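D-alanyl-D-alanine carboxypeptidase (Penicillin binding protein) family protein (Francisella tularensis subsp. tularensis, PDB 6OSU) probably removes the C-terminal D-alanine from cell-wall peptide precursors, as a serine-type D-alanyl-D-alanine carboxypeptidase of the peptidase S11 family. Local coordinates at residues Y45-I50 against Y328-L333; S338-S343 against L376-E381; K370-Y375 against E408-I413. One frame throughout, in Å; residues are numbered along the deposited sequence.

Overall arrangement
Interaction 1 comes first along the chain and closes before the others open; it joins the hairpin loop after strand 39-44 of the carboxypeptidase region to strand 328-334 in the PBP5-type C-terminal region. Interactions 2 and 3 lie inside that C-terminal region, and their segments alternate in sequence. Both reach the same five-stranded antiparallel sheet: interaction 2 is a side-chain contact between its two outermost strands, while interaction 3 ties the connection 370-375 to strand 409-417. Centre to centre, interaction 3 is about 12 Å from interaction 1 and 14 Å from interaction 2. The contacts therefore run outward from the junction with the carboxypeptidase region, away from the predicted active-site residues.

Interaction 1: Y45-I50 against Y328-L333; sequences YRTGDI and YENVLL
Arg46 lays the far part of its long chain against Asn330 of strand 328-334, which faces the loop. The two side chains pass at a slant, with the guanidinium plane turned 35° from that of the amide, and Arg46 NH2 comes to 4.0 Å from Asn330 CB. A bend at chi3 (-64°) brings the guanidinium over, while NH2 forms a salt bridge with Glu298 OE1; arginine suits this surface position because one flat group can pack and pair at once. Next along the chain, Thr47 meets Asn330 from the opposing direction, and its methyl CG2 stands 3.9 Å from Asn330 CG. Its hydroxyl has two partners: Thr47 OG1 is hydrogen-bonded to Thr367 OG1 of strand 364-369, and within the loop it accepts from Asp49 N at 3.1 Å, with a nearly straight N-H...O angle of 161°. The latter bond makes an ST turn in the connection between antiparallel strands 39-44 and 50-54. Gly48 carries the turn with a positive phi, which glycine adopts easily. Asp49 then offers its carboxylate to the same neighbouring strand, OD2 accepting from the backbone N of Thr367 on the antiparallel partner of strand 328-334.

Interaction 2: S338-S343 against L376-E381; sequences SPVTIS and LKQGIE
Val340 and Ile380 meet flank to flank, the two side chains running alongside each other in opposing directions. The touching atom of the valine is CG1, which stands 3.6 Å from Ile380 CG1 and 4.0 Å from Ile380 CD1. On the valine, CG1 lies opposite the backbone nitrogen (chi1 174°), leaving CG2 to look toward the neighbouring Gln378, whose OE1 is 4.4 Å from it. On the isoleucine, the second torsion folds CD1 back (chi2 -61°) instead of extending it, which lets both atoms of the longer branch border the same valine methyl. Beta-branched residues suit these positions: they fit an extended backbone and offer a broad hydrocarbon flank close to the main chain.

The two backbones stay well apart, with 8.2 Å between the CA atoms of Val340 and Ile380. They are the outermost strands, 340-343 and 376-382, of one five-stranded antiparallel sheet in the PBP5-type C-terminal region, and the sheet is curled enough for side chains from its two ends to touch. Val358 of strand 355-359 packs against both Val340 and Ile380, and Leu399 of strand 395-403 adds to the apolar surroundings of Ile380. Backbone hydrogen bonds fix the register behind the pair, Val340 with Val358 on one side and Gly379 with Val400 on the other. Gln378 turns its NE2 to Leu333 O, so its polar end is held by strand 328-334 while its chain lies at the border of the apolar patch.

Because the closest contact is between hydrocarbon groups, dispersion and the shedding of water favour it, and its alignment is dictated by the strands carrying the side chains.

Interaction 3: K370-Y375 against E408-I413; sequences KTYVPY and EEIASI
The phenol oxygen of Tyr372 is hydrogen-bonded to Arg29 NH1, and the carboxylate of Glu408 stands near the same pair, its OE1 4.3 Å from Tyr372 OH. Glu408 OE1 also forms a long, weak ion pair with Arg29 NH1, so Arg29 lies near both, bonded to the tyrosine and only weakly paired with the glutamate. Both aliphatic torsions of Glu408 are close to 180°, and the extended chain carries the carboxylate to the hydroxyl end of the ring. The neighbouring positive charge would be expected to favour the ionised carboxylate.

Along the ring, away from the hydroxyl, the contact becomes apolar. The partner here is Ile410, which sits where strand 409-417 turns a corner: Ile410 and Ala411 both face Ile401 across the antiparallel pairing, a classic beta bulge. From this corner Ile410 brings its terminal methyl to one flank of the ring, with CD1 3.9 Å from Tyr372 CE1 and 4.0 Å from Tyr372 CD1. The two side chains meet at an angle, the ring being approached neither squarely over its face nor squarely at its edge. In Ile410, CG1 lies opposite the carbonyl carbon (chi1 -67°), and the second torsion (chi2 -42°) then sets CD1 against the tyrosine. Tyrosine suits this buried site because its ring supplies hydrocarbon for the isoleucine while the hydroxyl still finds a polar partner.

The tyrosine comes from the connection between strands 364-369 and 376-382, which includes a short 3-10 turn at 373-375. There Tyr375 N donates to Tyr372 O at 2.9 Å. A weak bond of 3.3 Å runs from Val373 N to Lys370 O.

Interaction 1: Y45-I50 against Y328-L333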
ATOM      1  N   TYR A  45       3.571   4.111  -4.870  1.00 53.61           N
ATOM      2  CA  TYR A  45       4.344   3.557  -3.765  1.00 52.60           C
ATOM      3  C   TYR A  45       5.709   4.224  -3.644  1.00 53.10           C
ATOM      4  O   TYR A  45       6.132   4.593  -2.542  1.00 54.17           O
ATOM      5  CB  TYR A  45       4.493   2.046  -3.937  1.00 52.62           C
ATOM      6  CG  TYR A  45       5.546   1.450  -3.034  1.00 52.91           C
ATOM      7  CD1 TYR A  45       5.360   1.401  -1.658  1.00 51.52           C
ATOM      8  CD2 TYR A  45       6.729   0.944  -3.557  1.00 54.68           C
ATOM      9  CE1 TYR A  45       6.325   0.868  -0.828  1.00 53.14           C
ATOM     10  CE2 TYR A  45       7.698   0.405  -2.735  1.00 55.67           C
ATOM     11  CZ  TYR A  45       7.490   0.368  -1.373  1.00 55.67           C
ATOM     12  OH  TYR A  45       8.453  -0.166  -0.553  1.00 57.95           O
ATOM     13  N   ARG A  46       6.415   4.386  -4.762  1.00 52.84           N
ATOM     14  CA  ARG A  46       7.788   4.874  -4.686  1.00 54.59           C
ATOM     15  C   ARG A  46       7.853   6.379  -4.442  1.00 55.96           C
ATOM     16  O   ARG A  46       8.739   6.852  -3.722  1.00 58.40           O
ATOM     17  CB  ARG A  46       8.549   4.496  -5.957  1.00 56.58           C
ATOM     18  CG  ARG A  46       8.951   3.028  -6.000  1.00 56.99           C
ATOM     19  CD  ARG A  46       9.697   2.682  -7.275  1.00 59.63           C
ATOM     20  NE  ARG A  46       8.863   2.850  -8.460  1.00 61.52           N
ATOM     21  CZ  ARG A  46       9.246   2.529  -9.693  1.00 65.62           C
ATOM     22  NH1 ARG A  46      10.455   2.018  -9.903  1.00 69.47           N
ATOM     23  NH2 ARG A  46       8.426   2.717 -10.718  1.00 64.80           N
ATOM     24  N   THR A  47       6.935   7.149  -5.020  1.00 54.93           N
ATOM     25  CA  THR A  47       6.967   8.594  -4.839  1.00 56.04           C
ATOM     26  C   THR A  47       6.128   9.067  -3.663  1.00 54.73           C
ATOM     27  O   THR A  47       6.325  10.195  -3.194  1.00 56.42           O
ATOM     28  CB  THR A  47       6.475   9.314  -6.100  1.00 56.18           C
ATOM     29  OG1 THR A  47       5.107   8.961  -6.344  1.00 55.75           O
ATOM     30  CG2 THR A  47       7.322   8.943  -7.313  1.00 56.20           C
ATOM     31  N   GLY A  48       5.202   8.242  -3.179  1.00 51.24           N
ATOM     32  CA  GLY A  48       4.223   8.704  -2.223  1.00 50.65           C
ATOM     33  C   GLY A  48       3.193   9.655  -2.787  1.00 52.59           C
ATOM     34  O   GLY A  48       2.316  10.107  -2.040  1.00 52.10           O
ATOM     35  N   ASP A  49       3.262   9.964  -4.081  1.00 54.02           N
ATOM     36  CA  ASP A  49       2.334  10.903  -4.694  1.00 54.19           C
ATOM     37  C   ASP A  49       0.913  10.354  -4.711  1.00 51.34           C
ATOM     38  O   ASP A  49       0.686   9.160  -4.932  1.00 50.71           O
ATOM     39  CB  ASP A  49       2.772  11.225  -6.123  1.00 57.34           C
ATOM     40  CG  ASP A  49       4.021  12.080  -6.171  1.00 59.46           C
ATOM     41  OD1 ASP A  49       4.423  12.615  -5.113  1.00 60.40           O
ATOM     42  OD2 ASP A  49       4.601  12.213  -7.271  1.00 59.63           O
ATOM     43  N   ILE A  50      -0.045  11.247  -4.494  1.00 50.41           N
ATOM     44  CA  ILE A  50      -1.465  10.934  -4.562  1.00 49.63           C
ATOM     45  C   ILE A  50      -1.972  11.356  -5.934  1.00 51.28           C
ATOM     46  O   ILE A  50      -1.840  12.523  -6.322  1.00 52.72           O
ATOM     47  CB  ILE A  50      -2.241  11.643  -3.442  1.00 49.98           C
ATOM     48  CG1 ILE A  50      -1.782  11.127  -2.075  1.00 49.56           C
ATOM     49  CG2 ILE A  50      -3.743  11.477  -3.642  1.00 49.12           C
ATOM     50  CD1 ILE A  50      -2.173  12.030  -0.926  1.00 50.98           C
ATOM     51  N   TYR A 328      -0.524   6.846 -15.615  1.00 60.04           N
ATOM     52  CA  TYR A 328       0.516   7.546 -14.876  1.00 59.58           C
ATOM     53  C   TYR A 328       1.856   6.843 -15.060  1.00 60.42           C
ATOM     54  O   TYR A 328       1.957   5.782 -15.681  1.00 62.42           O
ATOM     55  CB  TYR A 328       0.151   7.669 -13.394  1.00 58.15           C
ATOM     56  CG  TYR A 328      -0.882   8.738 -13.140  1.00 59.07           C
ATOM     57  CD1 TYR A 328      -0.500  10.039 -12.841  1.00 59.38           C
ATOM     58  CD2 TYR A 328      -2.239   8.455 -13.221  1.00 60.73           C
ATOM     59  CE1 TYR A 328      -1.437  11.028 -12.616  1.00 60.15           C
ATOM     60  CE2 TYR A 328      -3.188   9.439 -12.999  1.00 62.05           C
ATOM     61  CZ  TYR A 328      -2.778  10.724 -12.696  1.00 61.62           C
ATOM     62  OH  TYR A 328      -3.713  11.708 -12.475  1.00 62.99           O
ATOM     63  N   GLU A 329       2.891   7.452 -14.487  1.00 59.31           N
ATOM     64  CA  GLU A 329       4.271   7.110 -14.795  1.00 58.93           C
ATOM     65  C   GLU A 329       5.171   7.787 -13.774  1.00 56.63           C
ATOM     66  O   GLU A 329       4.898   8.919 -13.361  1.00 55.45           O
ATOM     67  CB  GLU A 329       4.623   7.573 -16.214  1.00 61.45           C
ATOM     68  CG  GLU A 329       5.783   6.863 -16.864  1.00 63.92           C
ATOM     69  CD  GLU A 329       5.804   7.086 -18.366  1.00 68.09           C
ATOM     70  OE1 GLU A 329       6.046   8.232 -18.797  1.00 69.29           O
ATOM     71  OE2 GLU A 329       5.554   6.118 -19.118  1.00 69.98           O
ATOM     72  N   ASN A 330       6.228   7.093 -13.362  1.00 55.60           N
ATOM     73  CA  ASN A 330       7.237   7.658 -12.474  1.00 54.93           C
ATOM     74  C   ASN A 330       8.394   8.170 -13.320  1.00 57.71           C
ATOM     75  O   ASN A 330       8.958   7.420 -14.126  1.00 59.43           O
ATOM     76  CB  ASN A 330       7.722   6.629 -11.452  1.00 53.10           C
ATOM     77  CG  ASN A 330       6.775   6.486 -10.274  1.00 52.72           C
ATOM     78  OD1 ASN A 330       5.704   7.094 -10.247  1.00 53.80           O
ATOM     79  ND2 ASN A 330       7.161   5.677  -9.298  1.00 51.91           N
ATOM     80  N   VAL A 331       8.734   9.448 -13.146  1.00 58.03           N
ATOM     81  CA  VAL A 331       9.787  10.103 -13.911  1.00 59.94           C
ATOM     82  C   VAL A 331      10.685  10.877 -12.954  1.00 59.54           C
ATOM     83  O   VAL A 331      10.200  11.584 -12.063  1.00 58.27           O
ATOM     84  CB  VAL A 331       9.211  11.051 -14.987  1.00 61.02           C
ATOM     85  CG1 VAL A 331      10.334  11.719 -15.761  1.00 62.78           C
ATOM     86  CG2 VAL A 331       8.293  10.293 -15.936  1.00 61.73           C
ATOM     87  N   LEU A 332      11.997  10.740 -13.137  1.00 60.26           N
ATOM     88  CA  LEU A 332      12.969  11.566 -12.425  1.00 60.92           C
ATOM     89  C   LEU A 332      13.099  12.879 -13.186  1.00 61.87           C
ATOM     90  O   LEU A 332      13.866  12.981 -14.144  1.00 63.31           O
ATOM     91  CB  LEU A 332      14.311  10.854 -12.304  1.00 62.03           C
ATOM     92  CG  LEU A 332      15.390  11.623 -11.539  1.00 63.05           C
ATOM     93  CD1 LEU A 332      15.054  11.684 -10.054  1.00 61.33           C
ATOM     94  CD2 LEU A 332      16.766  11.014 -11.762  1.00 64.84           C
ATOM     95  N   LEU A 333      12.340  13.890 -12.760  1.00 61.09           N
ATOM     96  CA  LEU A 333      12.334  15.161 -13.475  1.00 62.69           C
ATOM     97  C   LEU A 333      13.614  15.953 -13.239  1.00 64.69           C
ATOM     98  O   LEU A 333      14.043  16.712 -14.115  1.00 67.45           O
ATOM     99  CB  LEU A 333      11.116  15.983 -13.058  1.00 61.95           C
ATOM    100  CG  LEU A 333       9.777  15.263 -13.234  1.00 60.60           C
ATOM    101  CD1 LEU A 333       8.643  16.019 -12.557  1.00 59.85           C
ATOM    102  CD2 LEU A 333       9.486  15.075 -14.709  1.00 61.46           C
TER

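Interaction 2: S338-S343 against L376-E381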
ATOM      1  N   SER A 338      22.363  18.572 -10.029  1.00 81.26           N
ATOM      2  CA  SER A 338      22.564  18.876 -11.443  1.00 80.66           C
ATOM      3  C   SER A 338      22.680  20.383 -11.630  1.00 81.06           C
ATOM      4  O   SER A 338      21.769  21.118 -11.230  1.00 79.50           O
ATOM      5  CB  SER A 338      21.418  18.335 -12.287  1.00 79.17           C
ATOM      6  OG  SER A 338      21.386  16.919 -12.254  1.00 78.23           O
ATOM      7  N   PRO A 339      23.764  20.880 -12.216  1.00 83.31           N
ATOM      8  CA  PRO A 339      23.905  22.327 -12.394  1.00 85.03           C
ATOM      9  C   PRO A 339      22.949  22.863 -13.449  1.00 85.22           C
ATOM     10  O   PRO A 339      22.591  22.179 -14.410  1.00 84.41           O
ATOM     11  CB  PRO A 339      25.365  22.491 -12.837  1.00 87.71           C
ATOM     12  CG  PRO A 339      26.040  21.192 -12.490  1.00 87.15           C
ATOM     13  CD  PRO A 339      24.977  20.151 -12.617  1.00 84.73           C
ATOM     14  N   VAL A 340      22.525  24.108 -13.244  1.00 86.69           N
ATOM     15  CA  VAL A 340      21.732  24.866 -14.210  1.00 88.20           C
ATOM     16  C   VAL A 340      22.334  26.264 -14.242  1.00 92.21           C
ATOM     17  O   VAL A 340      22.108  27.062 -13.326  1.00 91.77           O
ATOM     18  CB  VAL A 340      20.242  24.910 -13.846  1.00 84.95           C
ATOM     19  CG1 VAL A 340      19.496  25.832 -14.795  1.00 86.39           C
ATOM     20  CG2 VAL A 340      19.643  23.504 -13.899  1.00 81.76           C
ATOM     21  N   THR A 341      23.085  26.573 -15.296  1.00 96.58           N
ATOM     22  CA  THR A 341      23.805  27.832 -15.413  1.00100.43           C
ATOM     23  C   THR A 341      23.072  28.782 -16.353  1.00102.51           C
ATOM     24  O   THR A 341      22.519  28.359 -17.372  1.00102.08           O
ATOM     25  CB  THR A 341      25.228  27.593 -15.928  1.00102.73           C
ATOM     26  OG1 THR A 341      25.815  26.490 -15.224  1.00101.26           O
ATOM     27  CG2 THR A 341      26.093  28.834 -15.734  1.00105.39           C
ATOM     28  N   ILE A 342      23.057  30.070 -15.998  1.00104.85           N
ATOM     29  CA  ILE A 342      22.481  31.119 -16.834  1.00107.69           C
ATOM     30  C   ILE A 342      23.389  32.341 -16.766  1.00109.98           C
ATOM     31  O   ILE A 342      24.275  32.442 -15.915  1.00109.94           O
ATOM     32  CB  ILE A 342      21.048  31.511 -16.409  1.00107.89           C
ATOM     33  CG1 ILE A 342      21.068  32.177 -15.033  1.00108.22           C
ATOM     34  CG2 ILE A 342      20.114  30.304 -16.427  1.00105.06           C
ATOM     35  CD1 ILE A 342      20.183  33.405 -14.939  1.00109.88           C
ATOM     36  N   SER A 343      23.148  33.281 -17.676  1.00112.16           N
ATOM     37  CA  SER A 343      23.893  34.533 -17.676  1.00115.52           C
ATOM     38  C   SER A 343      23.440  35.424 -16.527  1.00116.09           C
ATOM     39  O   SER A 343      22.242  35.585 -16.279  1.00115.21           O
ATOM     40  CB  SER A 343      23.704  35.267 -19.003  1.00118.85           C
ATOM     41  OG  SER A 343      22.329  35.457 -19.285  1.00118.38           O
ATOM     42  N   LEU A 376       7.228  18.133 -20.723  1.00 67.87           N
ATOM     43  CA  LEU A 376       7.737  18.778 -19.522  1.00 66.16           C
ATOM     44  C   LEU A 376       9.019  19.545 -19.830  1.00 68.65           C
ATOM     45  O   LEU A 376       9.795  19.170 -20.713  1.00 70.50           O
ATOM     46  CB  LEU A 376       7.984  17.736 -18.430  1.00 62.65           C
ATOM     47  CG  LEU A 376       6.757  16.880 -18.107  1.00 61.16           C
ATOM     48  CD1 LEU A 376       7.127  15.702 -17.231  1.00 60.09           C
ATOM     49  CD2 LEU A 376       5.669  17.713 -17.446  1.00 61.25           C
ATOM     50  N   LYS A 377       9.232  20.639 -19.098  1.00 69.35           N
ATOM     51  CA  LYS A 377      10.382  21.508 -19.320  1.00 71.12           C
ATOM     52  C   LYS A 377      10.917  21.998 -17.983  1.00 69.18           C
ATOM     53  O   LYS A 377      10.142  22.405 -17.113  1.00 67.96           O
ATOM     54  CB  LYS A 377      10.012  22.709 -20.205  1.00 74.13           C
ATOM     55  CG  LYS A 377       9.529  22.352 -21.611  1.00 76.96           C
ATOM     56  CD  LYS A 377      10.657  21.851 -22.508  1.00 79.99           C
ATOM     57  CE  LYS A 377      10.123  21.407 -23.869  1.00 83.01           C
ATOM     58  NZ  LYS A 377      11.200  21.018 -24.824  1.00 85.90           N
ATOM     59  N   GLN A 378      12.239  21.952 -17.824  1.00 69.30           N
ATOM     60  CA  GLN A 378      12.887  22.489 -16.636  1.00 69.79           C
ATOM     61  C   GLN A 378      13.030  23.999 -16.751  1.00 70.99           C
ATOM     62  O   GLN A 378      13.406  24.525 -17.804  1.00 73.79           O
ATOM     63  CB  GLN A 378      14.268  21.865 -16.435  1.00 72.24           C
ATOM     64  CG  GLN A 378      14.266  20.486 -15.811  1.00 72.26           C
ATOM     65  CD  GLN A 378      15.635  20.093 -15.287  1.00 75.49           C
ATOM     66  OE1 GLN A 378      16.626  20.788 -15.522  1.00 77.76           O
ATOM     67  NE2 GLN A 378      15.697  18.977 -14.568  1.00 75.49           N
ATOM     68  N   GLY A 379      12.741  24.692 -15.660  1.00 69.23           N
ATOM     69  CA  GLY A 379      12.875  26.138 -15.629  1.00 71.14           C
ATOM     70  C   GLY A 379      13.296  26.612 -14.259  1.00 72.06           C
ATOM     71  O   GLY A 379      12.989  25.983 -13.240  1.00 70.86           O
ATOM     72  N   ILE A 380      14.005  27.736 -14.235  1.00 74.84           N
ATOM     73  CA  ILE A 380      14.416  28.384 -12.995  1.00 74.60           C
ATOM     74  C   ILE A 380      13.568  29.634 -12.817  1.00 75.10           C
ATOM     75  O   ILE A 380      13.639  30.560 -13.633  1.00 75.73           O
ATOM     76  CB  ILE A 380      15.912  28.731 -12.996  1.00 75.20           C
ATOM     77  CG1 ILE A 380      16.752  27.471 -13.181  1.00 74.21           C
ATOM     78  CG2 ILE A 380      16.290  29.420 -11.695  1.00 75.94           C
ATOM     79  CD1 ILE A 380      16.562  26.444 -12.077  1.00 72.50           C
ATOM     80  N   GLU A 381      12.752  29.655 -11.767  1.00 75.67           N
ATOM     81  CA  GLU A 381      11.994  30.841 -11.388  1.00 78.73           C
ATOM     82  C   GLU A 381      12.764  31.558 -10.288  1.00 78.51           C
ATOM     83  O   GLU A 381      12.795  31.099  -9.141  1.00 78.93           O
ATOM     84  CB  GLU A 381      10.582  30.493 -10.921  1.00 81.51           C
ATOM     85  CG  GLU A 381       9.875  31.683 -10.278  1.00 88.19           C
ATOM     86  CD  GLU A 381       8.401  31.449 -10.023  1.00 92.85           C
ATOM     87  OE1 GLU A 381       8.008  30.294  -9.758  1.00 91.77           O
ATOM     88  OE2 GLU A 381       7.633  32.434 -10.090  1.00 98.01           O
TER

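Interaction 3: K370-Y375 against E408-I413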
ATOM      1  N   LYS A 370       1.214   9.959 -18.092  1.00 56.28           N
ATOM      2  CA  LYS A 370       2.017   9.540 -19.237  1.00 58.29           C
ATOM      3  C   LYS A 370       1.973  10.575 -20.350  1.00 60.59           C
ATOM      4  O   LYS A 370       2.979  10.816 -21.027  1.00 61.89           O
ATOM      5  CB  LYS A 370       1.527   8.195 -19.772  1.00 61.18           C
ATOM      6  CG  LYS A 370       1.975   6.974 -18.997  1.00 61.84           C
ATOM      7  CD  LYS A 370       1.753   5.722 -19.838  1.00 64.79           C
ATOM      8  CE  LYS A 370       0.871   4.705 -19.129  1.00 66.11           C
ATOM      9  NZ  LYS A 370       1.539   4.087 -17.948  1.00 65.80           N
ATOM     10  N   THR A 371       0.812  11.201 -20.550  1.00 61.89           N
ATOM     11  CA  THR A 371       0.642  12.159 -21.632  1.00 64.11           C
ATOM     12  C   THR A 371       1.397  13.461 -21.396  1.00 63.77           C
ATOM     13  O   THR A 371       1.599  14.221 -22.350  1.00 66.43           O
ATOM     14  CB  THR A 371      -0.845  12.451 -21.832  1.00 66.51           C
ATOM     15  OG1 THR A 371      -1.430  12.821 -20.577  1.00 65.98           O
ATOM     16  CG2 THR A 371      -1.560  11.222 -22.369  1.00 67.44           C
ATOM     17  N   TYR A 372       1.815  13.740 -20.158  1.00 60.83           N
ATOM     18  CA  TYR A 372       2.569  14.961 -19.888  1.00 60.67           C
ATOM     19  C   TYR A 372       4.044  14.820 -20.237  1.00 60.64           C
ATOM     20  O   TYR A 372       4.695  15.821 -20.560  1.00 60.68           O
ATOM     21  CB  TYR A 372       2.465  15.360 -18.412  1.00 58.87           C
ATOM     22  CG  TYR A 372       1.150  15.956 -17.955  1.00 59.23           C
ATOM     23  CD1 TYR A 372       1.040  16.523 -16.692  1.00 58.12           C
ATOM     24  CD2 TYR A 372       0.019  15.939 -18.765  1.00 60.90           C
ATOM     25  CE1 TYR A 372      -0.143  17.064 -16.248  1.00 58.77           C
ATOM     26  CE2 TYR A 372      -1.177  16.483 -18.326  1.00 62.01           C
ATOM     27  CZ  TYR A 372      -1.248  17.042 -17.064  1.00 61.33           C
ATOM     28  OH  TYR A 372      -2.422  17.585 -16.605  1.00 64.03           O
ATOM     29  N   VAL A 373       4.580  13.596 -20.183  1.00 60.62           N
ATOM     30  CA  VAL A 373       6.035  13.420 -20.103  1.00 60.25           C
ATOM     31  C   VAL A 373       6.784  14.091 -21.250  1.00 63.68           C
ATOM     32  O   VAL A 373       7.728  14.853 -20.976  1.00 63.91           O
ATOM     33  CB  VAL A 373       6.378  11.928 -19.964  1.00 58.25           C
ATOM     34  CG1 VAL A 373       7.873  11.719 -20.126  1.00 58.64           C
ATOM     35  CG2 VAL A 373       5.909  11.411 -18.616  1.00 55.54           C
ATOM     36  N   PRO A 374       6.442  13.876 -22.524  1.00 66.84           N
ATOM     37  CA  PRO A 374       7.221  14.512 -23.597  1.00 70.14           C
ATOM     38  C   PRO A 374       7.093  16.027 -23.652  1.00 72.10           C
ATOM     39  O   PRO A 374       7.777  16.654 -24.467  1.00 74.98           O
ATOM     40  CB  PRO A 374       6.658  13.865 -24.871  1.00 72.45           C
ATOM     41  CG  PRO A 374       5.286  13.460 -24.509  1.00 71.39           C
ATOM     42  CD  PRO A 374       5.362  13.031 -23.075  1.00 68.13           C
ATOM     43  N   TYR A 375       6.258  16.640 -22.815  1.00 71.85           N
ATOM     44  CA  TYR A 375       6.029  18.080 -22.861  1.00 74.49           C
ATOM     45  C   TYR A 375       6.552  18.818 -21.639  1.00 71.62           C
ATOM     46  O   TYR A 375       6.338  20.029 -21.530  1.00 73.03           O
ATOM     47  CB  TYR A 375       4.534  18.364 -23.034  1.00 78.02           C
ATOM     48  CG  TYR A 375       4.014  17.955 -24.385  1.00 82.57           C
ATOM     49  CD1 TYR A 375       3.851  18.890 -25.397  1.00 87.23           C
ATOM     50  CD2 TYR A 375       3.709  16.630 -24.660  1.00 83.00           C
ATOM     51  CE1 TYR A 375       3.387  18.519 -26.641  1.00 91.66           C
ATOM     52  CE2 TYR A 375       3.247  16.248 -25.898  1.00 87.34           C
ATOM     53  CZ  TYR A 375       3.087  17.196 -26.886  1.00 92.15           C
ATOM     54  OH  TYR A 375       2.624  16.818 -28.123  1.00 97.24           O
ATOM     55  N   GLU A 408       1.835  26.691 -16.229  1.00104.38           N
ATOM     56  CA  GLU A 408       1.376  25.697 -15.268  1.00100.40           C
ATOM     57  C   GLU A 408       2.541  24.865 -14.750  1.00 95.11           C
ATOM     58  O   GLU A 408       3.376  24.384 -15.523  1.00 95.30           O
ATOM     59  CB  GLU A 408       0.335  24.788 -15.914  1.00102.48           C
ATOM     60  CG  GLU A 408      -0.039  23.567 -15.096  1.00101.25           C
ATOM     61  CD  GLU A 408      -0.903  22.610 -15.887  1.00104.16           C
ATOM     62  OE1 GLU A 408      -1.296  21.558 -15.340  1.00103.32           O
ATOM     63  OE2 GLU A 408      -1.186  22.917 -17.065  1.00107.74           O
ATOM     64  N   GLU A 409       2.581  24.676 -13.434  1.00 89.17           N
ATOM     65  CA  GLU A 409       3.708  24.047 -12.759  1.00 83.53           C
ATOM     66  C   GLU A 409       3.351  22.635 -12.319  1.00 78.49           C
ATOM     67  O   GLU A 409       2.330  22.422 -11.656  1.00 79.34           O
ATOM     68  CB  GLU A 409       4.149  24.880 -11.554  1.00 84.36           C
ATOM     69  CG  GLU A 409       4.692  26.247 -11.934  1.00 88.04           C
ATOM     70  CD  GLU A 409       5.267  27.010 -10.753  1.00 89.35           C
ATOM     71  OE1 GLU A 409       5.488  26.395  -9.686  1.00 88.26           O
ATOM     72  OE2 GLU A 409       5.497  28.232 -10.894  1.00 91.34           O
ATOM     73  N   ILE A 410       4.201  21.680 -12.684  1.00 74.18           N
ATOM     74  CA  ILE A 410       4.046  20.295 -12.252  1.00 70.44           C
ATOM     75  C   ILE A 410       4.809  20.038 -10.961  1.00 68.00           C
ATOM     76  O   ILE A 410       4.285  19.417 -10.034  1.00 67.30           O
ATOM     77  CB  ILE A 410       4.504  19.346 -13.379  1.00 70.04           C
ATOM     78  CG1 ILE A 410       3.555  19.450 -14.577  1.00 72.08           C
ATOM     79  CG2 ILE A 410       4.616  17.912 -12.878  1.00 67.58           C
ATOM     80  CD1 ILE A 410       2.095  19.509 -14.193  1.00 72.47           C
ATOM     81  N   ALA A 411       6.044  20.523 -10.882  1.00 67.46           N
ATOM     82  CA  ALA A 411       6.870  20.384  -9.695  1.00 65.12           C
ATOM     83  C   ALA A 411       7.624  21.684  -9.468  1.00 65.16           C
ATOM     84  O   ALA A 411       7.897  22.431 -10.410  1.00 65.42           O
ATOM     85  CB  ALA A 411       7.856  19.221  -9.826  1.00 64.17           C
ATOM     86  N   SER A 412       7.961  21.944  -8.207  1.00 65.43           N
ATOM     87  CA  SER A 412       8.704  23.140  -7.836  1.00 65.92           C
ATOM     88  C   SER A 412       9.591  22.806  -6.651  1.00 66.86           C
ATOM     89  O   SER A 412       9.117  22.230  -5.666  1.00 67.84           O
ATOM     90  CB  SER A 412       7.761  24.296  -7.489  1.00 66.49           C
ATOM     91  OG  SER A 412       8.490  25.456  -7.128  1.00 68.13           O
ATOM     92  N   ILE A 413      10.867  23.164  -6.744  1.00 67.11           N
ATOM     93  CA  ILE A 413      11.812  22.849  -5.677  1.00 67.23           C
ATOM     94  C   ILE A 413      12.756  24.034  -5.484  1.00 69.72           C
ATOM     95  O   ILE A 413      13.237  24.618  -6.467  1.00 70.27           O
ATOM     96  CB  ILE A 413      12.550  21.530  -5.979  1.00 66.19           C
ATOM     97  CG1 ILE A 413      12.971  20.839  -4.687  1.00 69.74           C
ATOM     98  CG2 ILE A 413      13.751  21.731  -6.890  1.00 65.93           C
ATOM     99  CD1 ILE A 413      13.280  19.375  -4.881  1.00 70.39           C
TER